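Long-range contact in MIPZ (Caulobacter crescentus, PDB 2XJ9), which probably hydrolyses ATP and, as a nucleoid-binding dimer, inhibits cell division to position the division plane: residues A[136-148]-A[152-164]. The protein carries 1 engineered substitution. Numbering follows the deposited sequence.
Sequences SFVDFDMLGTVDP and ELTKPSLYSLTVW. With AGS (phosphothiophosphoric acid-adenylate ester), chain F.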
ATOM      1  N   SER A 136      -3.288 -10.040   7.428  1.00 34.41           N
ATOM      2  CA  SER A 136      -2.630  -9.199   8.408  1.00 28.41           C
ATOM      3  C   SER A 136      -3.634  -8.318   9.142  1.00 30.35           C
ATOM      4  O   SER A 136      -4.537  -7.746   8.530  1.00 28.35           O
ATOM      5  CB  SER A 136      -1.593  -8.313   7.711  1.00 28.54           C
ATOM      6  OG  SER A 136      -1.137  -7.274   8.564  1.00 30.17           O
ATOM      7  N   PHE A 137      -3.451  -8.198  10.453  1.00 21.54           N
ATOM      8  CA  PHE A 137      -4.312  -7.379  11.258  1.00 23.10           C
ATOM      9  C   PHE A 137      -4.185  -5.885  10.987  1.00 31.43           C
ATOM     10  O   PHE A 137      -5.093  -5.102  11.272  1.00 36.98           O
ATOM     11  CB  PHE A 137      -4.074  -7.692  12.703  1.00 23.76           C
ATOM     12  CG  PHE A 137      -4.895  -8.834  13.186  1.00 38.95           C
ATOM     13  CD1 PHE A 137      -4.335 -10.086  13.368  1.00 37.71           C
ATOM     14  CD2 PHE A 137      -6.251  -8.664  13.431  1.00 36.88           C
ATOM     15  CE1 PHE A 137      -5.114 -11.143  13.808  1.00 42.37           C
ATOM     16  CE2 PHE A 137      -7.026  -9.723  13.883  1.00 39.28           C
ATOM     17  CZ  PHE A 137      -6.457 -10.966  14.062  1.00 35.61           C
ATOM     18  N   VAL A 138      -3.060  -5.499  10.418  1.00 30.30           N
ATOM     19  CA  VAL A 138      -2.839  -4.128  10.007  1.00 27.01           C
ATOM     20  C   VAL A 138      -3.807  -3.771   8.893  1.00 24.91           C
ATOM     21  O   VAL A 138      -4.427  -2.716   8.927  1.00 29.97           O
ATOM     22  CB  VAL A 138      -1.383  -3.931   9.544  1.00 29.23           C
ATOM     23  CG1 VAL A 138      -1.137  -2.496   9.110  1.00 25.92           C
ATOM     24  CG2 VAL A 138      -0.439  -4.324  10.653  1.00 23.19           C
ATOM     25  N   ASP A 139      -3.946  -4.658   7.909  1.00 29.59           N
ATOM     26  CA  ASP A 139      -4.943  -4.452   6.849  1.00 31.53           C
ATOM     27  C   ASP A 139      -6.343  -4.548   7.423  1.00 27.95           C
ATOM     28  O   ASP A 139      -7.163  -3.693   7.180  1.00 27.16           O
ATOM     29  CB  ASP A 139      -4.791  -5.472   5.716  1.00 26.72           C
ATOM     30  CG  ASP A 139      -3.572  -5.207   4.836  1.00 26.54           C
ATOM     31  OD1 ASP A 139      -2.537  -4.731   5.323  1.00 32.13           O
ATOM     32  OD2 ASP A 139      -3.639  -5.491   3.634  1.00 26.46           O
ATOM     33  N   PHE A 140      -6.590  -5.588   8.206  1.00 26.39           N
ATOM     34  CA  PHE A 140      -7.908  -5.847   8.732  1.00 27.61           C
ATOM     35  C   PHE A 140      -8.518  -4.660   9.463  1.00 34.26           C
ATOM     36  O   PHE A 140      -9.734  -4.565   9.591  1.00 30.81           O
ATOM     37  CB  PHE A 140      -7.873  -7.032   9.671  1.00 28.12           C
ATOM     38  CG  PHE A 140      -9.219  -7.400  10.213  1.00 36.46           C
ATOM     39  CD1 PHE A 140      -9.626  -6.973  11.460  1.00 38.39           C
ATOM     40  CD2 PHE A 140     -10.083  -8.174   9.475  1.00 35.62           C
ATOM     41  CE1 PHE A 140     -10.861  -7.326  11.958  1.00 38.63           C
ATOM     42  CE2 PHE A 140     -11.317  -8.523   9.973  1.00 32.46           C
ATOM     43  CZ  PHE A 140     -11.708  -8.097  11.204  1.00 33.07           C
ATOM     44  N   ASP A 141      -7.678  -3.754   9.949  1.00 37.55           N
ATOM     45  CA  ASP A 141      -8.164  -2.659  10.788  1.00 32.87           C
ATOM     46  C   ASP A 141      -8.940  -1.594  10.011  1.00 34.51           C
ATOM     47  O   ASP A 141      -9.581  -0.731  10.602  1.00 34.57           O
ATOM     48  CB  ASP A 141      -6.996  -2.001  11.510  1.00 36.24           C
ATOM     49  CG  ASP A 141      -7.452  -1.032  12.570  1.00 45.10           C
ATOM     50  OD1 ASP A 141      -6.995   0.135  12.540  1.00 49.60           O
ATOM     51  OD2 ASP A 141      -8.266  -1.440  13.430  1.00 42.65           O
ATOM     52  N   MET A 142      -8.851  -1.639   8.683  1.00 41.27           N
ATOM     53  CA  MET A 142      -9.643  -0.754   7.825  1.00 40.21           C
ATOM     54  C   MET A 142     -10.998  -1.373   7.468  1.00 38.92           C
ATOM     55  O   MET A 142     -11.904  -0.684   6.976  1.00 37.55           O
ATOM     56  CB  MET A 142      -8.860  -0.337   6.568  1.00 33.24           C
ATOM     57  CG  MET A 142      -7.675   0.597   6.890  1.00 32.62           C
ATOM     58  SD  MET A 142      -8.211   2.146   7.693  1.00 50.64           S
ATOM     59  CE  MET A 142      -9.079   2.953   6.336  1.00 35.36           C
ATOM     60  N   LEU A 143     -11.145  -2.668   7.740  1.00 32.45           N
ATOM     61  CA  LEU A 143     -12.464  -3.292   7.626  1.00 35.13           C
ATOM     62  C   LEU A 143     -13.241  -3.314   8.957  1.00 33.87           C
ATOM     63  O   LEU A 143     -14.409  -2.960   8.988  1.00 41.81           O
ATOM     64  CB  LEU A 143     -12.355  -4.682   6.990  1.00 34.53           C
ATOM     65  CG  LEU A 143     -11.633  -4.658   5.634  1.00 34.01           C
ATOM     66  CD1 LEU A 143     -11.289  -6.032   5.148  1.00 24.80           C
ATOM     67  CD2 LEU A 143     -12.466  -3.924   4.594  1.00 37.32           C
ATOM     68  N   GLY A 144     -12.591  -3.686  10.052  1.00 28.87           N
ATOM     69  CA  GLY A 144     -13.266  -3.801  11.328  1.00 33.87           C
ATOM     70  C   GLY A 144     -12.342  -3.637  12.519  1.00 43.40           C
ATOM     71  O   GLY A 144     -11.169  -4.017  12.478  1.00 50.37           O
ATOM     72  N   THR A 145     -12.874  -3.066  13.591  1.00 39.68           N
ATOM     73  CA  THR A 145     -12.098  -2.816  14.785  1.00 36.40           C
ATOM     74  C   THR A 145     -12.153  -3.980  15.764  1.00 55.98           C
ATOM     75  O   THR A 145     -13.231  -4.392  16.196  1.00 60.10           O
ATOM     76  CB  THR A 145     -12.565  -1.555  15.475  1.00 45.79           C
ATOM     77  OG1 THR A 145     -11.794  -0.449  14.976  1.00 48.20           O
ATOM     78  CG2 THR A 145     -12.387  -1.689  16.996  1.00 47.01           C
ATOM     79  N   VAL A 146     -10.970  -4.500  16.100  1.00 64.46           N
ATOM     80  CA  VAL A 146     -10.816  -5.590  17.065  1.00 61.32           C
ATOM     81  C   VAL A 146     -10.298  -5.075  18.424  1.00 68.83           C
ATOM     82  O   VAL A 146      -9.486  -4.134  18.489  1.00 64.46           O
ATOM     83  CB  VAL A 146      -9.854  -6.669  16.520  1.00 53.24           C
ATOM     84  CG1 VAL A 146      -9.729  -7.819  17.495  1.00 52.55           C
ATOM     85  CG2 VAL A 146     -10.342  -7.161  15.175  1.00 54.99           C
ATOM     86  N   ASP A 147     -10.782  -5.701  19.499  1.00 65.90           N
ATOM     87  CA  ASP A 147     -10.366  -5.401  20.874  1.00 64.10           C
ATOM     88  C   ASP A 147      -8.964  -5.995  21.252  1.00 66.38           C
ATOM     89  O   ASP A 147      -8.681  -7.162  20.946  1.00 60.76           O
ATOM     90  CB  ASP A 147     -11.443  -5.956  21.801  1.00 59.68           C
ATOM     91  CG  ASP A 147     -11.575  -5.179  23.074  1.00 64.79           C
ATOM     92  OD1 ASP A 147     -12.470  -4.303  23.127  1.00 74.04           O
ATOM     93  OD2 ASP A 147     -10.807  -5.461  24.020  1.00 55.77           O
ATOM     94  N   PRO A 148      -8.096  -5.210  21.942  1.00 67.44           N
ATOM     95  CA  PRO A 148      -6.725  -5.677  22.245  1.00 66.98           C
ATOM     96  C   PRO A 148      -6.677  -6.954  23.097  1.00 61.53           C
ATOM     97  O   PRO A 148      -7.263  -6.994  24.186  1.00 56.20           O
ATOM     98  CB  PRO A 148      -6.107  -4.508  23.031  1.00 60.80           C
ATOM     99  CG  PRO A 148      -7.000  -3.325  22.768  1.00 58.09           C
ATOM    100  CD  PRO A 148      -8.372  -3.890  22.542  1.00 58.72           C
ATOM    101  N   GLU A 152     -12.017  -9.720  21.430  1.00 86.56           N
ATOM    102  CA  GLU A 152     -12.186  -9.627  19.968  1.00 73.25           C
ATOM    103  C   GLU A 152     -13.278  -8.644  19.438  1.00 82.12           C
ATOM    104  O   GLU A 152     -13.678  -7.718  20.146  1.00 76.97           O
ATOM    105  CB  GLU A 152     -12.344 -11.026  19.367  1.00 83.60           C
ATOM    106  CG  GLU A 152     -11.161 -11.966  19.648  1.00 95.00           C
ATOM    107  CD  GLU A 152     -11.484 -13.052  20.684  1.00110.23           C
ATOM    108  OE1 GLU A 152     -12.666 -13.146  21.097  1.00 98.93           O
ATOM    109  OE2 GLU A 152     -10.559 -13.813  21.081  1.00 98.49           O
ATOM    110  N   LEU A 153     -13.749  -8.880  18.202  1.00 91.20           N
ATOM    111  CA  LEU A 153     -14.440  -7.882  17.328  1.00 80.39           C
ATOM    112  C   LEU A 153     -15.636  -7.066  17.849  1.00 80.61           C
ATOM    113  O   LEU A 153     -16.649  -7.611  18.296  1.00 77.28           O
ATOM    114  CB  LEU A 153     -14.801  -8.501  15.959  1.00 80.39           C
ATOM    115  CG  LEU A 153     -15.879  -7.863  15.062  1.00 76.34           C
ATOM    116  CD1 LEU A 153     -15.916  -6.341  15.142  1.00 69.26           C
ATOM    117  CD2 LEU A 153     -15.706  -8.316  13.608  1.00 60.94           C
ATOM    118  N   THR A 154     -15.517  -5.748  17.705  1.00 79.72           N
ATOM    119  CA  THR A 154     -16.475  -4.807  18.271  1.00 75.75           C
ATOM    120  C   THR A 154     -17.312  -4.009  17.243  1.00 80.33           C
ATOM    121  O   THR A 154     -18.488  -3.704  17.510  1.00 74.45           O
ATOM    122  CB  THR A 154     -15.771  -3.840  19.274  1.00 64.87           C
ATOM    123  OG1 THR A 154     -16.741  -2.994  19.917  1.00 74.76           O
ATOM    124  CG2 THR A 154     -14.694  -2.985  18.566  1.00 61.33           C
ATOM    125  N   LYS A 155     -16.738  -3.666  16.084  1.00 56.64           N
ATOM    126  CA  LYS A 155     -17.463  -2.783  15.165  1.00 53.28           C
ATOM    127  C   LYS A 155     -16.871  -2.692  13.757  1.00 46.68           C
ATOM    128  O   LYS A 155     -15.697  -2.915  13.554  1.00 54.16           O
ATOM    129  CB  LYS A 155     -17.551  -1.368  15.756  1.00 58.30           C
ATOM    130  CG  LYS A 155     -16.366  -0.495  15.385  1.00 58.66           C
ATOM    131  CD  LYS A 155     -16.268   0.749  16.239  1.00 53.71           C
ATOM    132  CE  LYS A 155     -14.902   1.402  16.065  1.00 62.44           C
ATOM    133  NZ  LYS A 155     -14.601   1.737  14.636  1.00 58.11           N
ATOM    134  N   PRO A 156     -17.701  -2.342  12.775  1.00 52.79           N
ATOM    135  CA  PRO A 156     -17.208  -2.099  11.422  1.00 48.34           C
ATOM    136  C   PRO A 156     -16.264  -0.917  11.454  1.00 46.04           C
ATOM    137  O   PRO A 156     -16.237  -0.207  12.458  1.00 46.51           O
ATOM    138  CB  PRO A 156     -18.481  -1.722  10.655  1.00 36.54           C
ATOM    139  CG  PRO A 156     -19.569  -2.344  11.425  1.00 37.74           C
ATOM    140  CD  PRO A 156     -19.165  -2.218  12.852  1.00 50.19           C
ATOM    141  N   SER A 157     -15.535  -0.691  10.367  1.00 42.33           N
ATOM    142  CA  SER A 157     -14.512   0.339  10.340  1.00 38.56           C
ATOM    143  C   SER A 157     -14.444   1.104   9.023  1.00 36.01           C
ATOM    144  O   SER A 157     -15.080   0.732   8.040  1.00 38.67           O
ATOM    145  CB  SER A 157     -13.147  -0.272  10.653  1.00 38.03           C
ATOM    146  OG  SER A 157     -12.160   0.734  10.668  1.00 36.63           O
ATOM    147  N   LEU A 158     -13.636   2.158   9.021  1.00 33.43           N
ATOM    148  CA  LEU A 158     -13.610   3.170   7.962  1.00 33.79           C
ATOM    149  C   LEU A 158     -14.021   2.736   6.553  1.00 36.07           C
ATOM    150  O   LEU A 158     -14.821   3.409   5.907  1.00 45.04           O
ATOM    151  CB  LEU A 158     -12.227   3.827   7.902  1.00 38.21           C
ATOM    152  CG  LEU A 158     -12.104   5.284   8.355  1.00 40.31           C
ATOM    153  CD1 LEU A 158     -13.067   5.616   9.485  1.00 30.35           C
ATOM    154  CD2 LEU A 158     -10.667   5.571   8.766  1.00 38.57           C
ATOM    155  N   TYR A 159     -13.452   1.643   6.060  1.00 31.63           N
ATOM    156  CA  TYR A 159     -13.676   1.264   4.675  1.00 27.65           C
ATOM    157  C   TYR A 159     -14.958   0.466   4.516  1.00 38.72           C
ATOM    158  O   TYR A 159     -15.620   0.540   3.476  1.00 38.68           O
ATOM    159  CB  TYR A 159     -12.507   0.470   4.119  1.00 23.72           C
ATOM    160  CG  TYR A 159     -12.759   0.018   2.716  1.00 27.69           C
ATOM    161  CD1 TYR A 159     -12.768   0.918   1.678  1.00 33.35           C
ATOM    162  CD2 TYR A 159     -13.014  -1.301   2.430  1.00 28.58           C
ATOM    163  CE1 TYR A 159     -13.008   0.516   0.383  1.00 31.26           C
ATOM    164  CE2 TYR A 159     -13.258  -1.720   1.132  1.00 28.39           C
ATOM    165  CZ  TYR A 159     -13.256  -0.806   0.109  1.00 31.87           C
ATOM    166  OH  TYR A 159     -13.500  -1.206  -1.194  1.00 26.69           O
ATOM    167  N   SER A 160     -15.304  -0.311   5.537  1.00 36.35           N
ATOM    168  CA  SER A 160     -16.587  -1.004   5.549  1.00 35.19           C
ATOM    169  C   SER A 160     -17.660   0.008   5.294  1.00 35.00           C
ATOM    170  O   SER A 160     -18.510  -0.200   4.444  1.00 40.23           O
ATOM    171  CB  SER A 160     -16.849  -1.663   6.895  1.00 40.72           C
ATOM    172  OG  SER A 160     -16.278  -2.950   6.930  1.00 41.19           O
ATOM    173  N   LEU A 161     -17.599   1.120   6.026  1.00 34.77           N
ATOM    174  CA  LEU A 161     -18.586   2.203   5.868  1.00 43.24           C
ATOM    175  C   LEU A 161     -18.588   2.794   4.457  1.00 39.73           C
ATOM    176  O   LEU A 161     -19.641   3.075   3.902  1.00 39.04           O
ATOM    177  CB  LEU A 161     -18.373   3.316   6.897  1.00 40.70           C
ATOM    178  CG  LEU A 161     -18.296   2.881   8.361  1.00 41.41           C
ATOM    179  CD1 LEU A 161     -17.939   4.058   9.263  1.00 34.58           C
ATOM    180  CD2 LEU A 161     -19.609   2.224   8.774  1.00 29.21           C
ATOM    181  N   THR A 162     -17.411   2.977   3.874  1.00 33.05           N
ATOM    182  CA  THR A 162     -17.340   3.482   2.512  1.00 36.42           C
ATOM    183  C   THR A 162     -18.177   2.648   1.529  1.00 46.40           C
ATOM    184  O   THR A 162     -18.802   3.190   0.621  1.00 50.38           O
ATOM    185  CB  THR A 162     -15.887   3.589   2.025  1.00 40.59           C
ATOM    186  OG1 THR A 162     -15.257   4.701   2.676  1.00 48.10           O
ATOM    187  CG2 THR A 162     -15.826   3.756   0.502  1.00 24.32           C
ATOM    188  N   VAL A 163     -18.196   1.333   1.704  1.00 40.39           N
ATOM    189  CA  VAL A 163     -18.952   0.484   0.795  1.00 36.85           C
ATOM    190  C   VAL A 163     -20.427   0.455   1.198  1.00 55.12           C
ATOM    191  O   VAL A 163     -21.317   0.351   0.353  1.00 48.74           O
ATOM    192  CB  VAL A 163     -18.418  -0.944   0.811  1.00 33.94           C
ATOM    193  CG1 VAL A 163     -19.202  -1.802  -0.153  1.00 33.81           C
ATOM    194  CG2 VAL A 163     -16.959  -0.947   0.451  1.00 35.37           C
ATOM    195  N   TRP A 164     -20.665   0.534   2.504  1.00 51.73           N
ATOM    196  CA  TRP A 164     -21.996   0.512   3.065  1.00 47.71           C
ATOM    197  C   TRP A 164     -22.773   1.744   2.607  1.00 60.33           C
ATOM    198  O   TRP A 164     -24.002   1.712   2.509  1.00 67.58           O
ATOM    199  CB  TRP A 164     -21.890   0.487   4.592  1.00 60.31           C
ATOM    200  CG  TRP A 164     -22.912  -0.371   5.266  1.00 88.15           C
ATOM    201  CD1 TRP A 164     -22.833  -1.718   5.496  1.00 89.79           C
ATOM    202  CD2 TRP A 164     -24.171   0.056   5.805  1.00 98.39           C
ATOM    203  NE1 TRP A 164     -23.967  -2.155   6.141  1.00 91.51           N
ATOM    204  CE2 TRP A 164     -24.804  -1.087   6.344  1.00108.85           C
ATOM    205  CE3 TRP A 164     -24.826   1.292   5.884  1.00 87.35           C
ATOM    206  CZ2 TRP A 164     -26.062  -1.028   6.955  1.00114.38           C
ATOM    207  CZ3 TRP A 164     -26.076   1.349   6.490  1.00101.63           C
ATOM    208  CH2 TRP A 164     -26.679   0.195   7.017  1.00108.32           C
TER
HETATM  209  PG  AGS F1273      -0.010   2.566   3.797  1.00 31.03           P
HETATM  210  S1G AGS F1273       0.385   3.422   4.974  1.00 18.86           S
HETATM  211  O2G AGS F1273       0.218   3.140   2.396  1.00 14.50           O
HETATM  212  O3G AGS F1273      -1.368   1.931   3.954  1.00 29.45           O
HETATM  213  PB  AGS F1273       2.376   1.162   4.729  1.00 21.47           P
HETATM  214  O1B AGS F1273       3.441   1.666   3.798  1.00 18.26           O
HETATM  215  O2B AGS F1273       2.084   1.750   6.075  1.00 15.65           O
HETATM  216  O3B AGS F1273       0.987   1.281   3.884  1.00 39.48           O
HETATM  217  PA  AGS F1273       2.434  -1.267   6.145  1.00 24.15           P
HETATM  218  O1A AGS F1273       3.612  -0.868   6.982  1.00 27.49           O
HETATM  219  O2A AGS F1273       1.068  -1.277   6.771  1.00 17.36           O
HETATM  220  O3A AGS F1273       2.563  -0.422   4.785  1.00 21.77           O
HETATM  221  O5' AGS F1273       2.685  -2.738   5.565  1.00 34.34           O
HETATM  222  C5' AGS F1273       1.887  -3.295   4.532  1.00 24.03           C
HETATM  223  C4' AGS F1273       1.449  -4.703   4.966  1.00 33.78           C
HETATM  224  O4' AGS F1273       2.584  -5.541   5.021  1.00 26.21           O
HETATM  225  C3' AGS F1273       0.830  -4.798   6.352  1.00 31.08           C
HETATM  226  O3' AGS F1273      -0.237  -5.763   6.375  1.00 19.52           O
HETATM  227  C2' AGS F1273       1.920  -5.294   7.264  1.00 21.32           C
HETATM  228  O2' AGS F1273       1.221  -6.174   8.110  1.00 24.83           O
HETATM  229  C1' AGS F1273       2.799  -6.081   6.336  1.00 31.95           C
HETATM  230  N9  AGS F1273       4.294  -6.071   6.410  1.00 42.50           N
HETATM  231  C8  AGS F1273       5.064  -5.030   6.058  1.00 27.25           C
HETATM  232  N7  AGS F1273       6.365  -5.366   6.138  1.00 37.61           N
HETATM  233  C5  AGS F1273       6.459  -6.655   6.522  1.00 35.21           C
HETATM  234  C6  AGS F1273       7.573  -7.609   6.783  1.00 33.73           C
HETATM  235  N6  AGS F1273       8.873  -7.239   6.639  1.00 27.09           N
HETATM  236  N1  AGS F1273       7.228  -8.860   7.164  1.00 37.36           N
HETATM  237  C2  AGS F1273       5.925  -9.230   7.300  1.00 39.11           C
HETATM  238  N3  AGS F1273       4.872  -8.421   7.076  1.00 26.99           N
HETATM  239  C4  AGS F1273       5.082  -7.132   6.687  1.00 32.47           C
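Ser157 and Ser160 bring their hydroxyls up to the backbone of 141-143. Ser157 OG donates to Asp141 O at 3.0 Å, tilted 24° from the carbonyl plane, a reach set by chi1 of -178°, which turns the hydroxyl away from the residue's own N. Ser160 OG donates to Leu143 O over 2.8 Å; the same oxygen takes a weak bond from Ser157 N. Next to them, Tyr159 N donates to Met142 O at 2.9 Å. Residues 141-143 keep helical backbone angles without the regular bonds, and their three successive carbonyls are met by donors of Ser157, Tyr159 and Ser160.

Two apolar pairs border this polar seam. Leu143 and Tyr159 run alongside each other, pointing the same way, and the CD2 methyl of Leu143 meets the ring edge in plane. The ring continues inward until its OH bonds to His123 and Thr131. The Met142 chain, bent at both chi2 and chi3, brings CE to 3.6 Å from Leu158 CB. The carboxylate of Asp141 instead forms a salt bridge to Arg50 of the second subunit.

Farther along, Thr145 N donates to Lys155 O (2.8 Å) and Thr145 O accepts from Thr154 N (3.1 Å). Both Thr154 and Lys155 therefore face Thr145, a classic beta bulge, and the Lys155 chain crosses the Thr145 side chain at CB and OG1.

At the other end, Ser136 caps helix 137-140 through Val138 N and bonds the nucleotide O2', while Asp139 OD1 accepts from O3' at 2.7 Å. The whole is a short bulged antiparallel hairpin linking a ribose-binding helical turn to the next helix of a P-loop ATPase, beside its dimer interface.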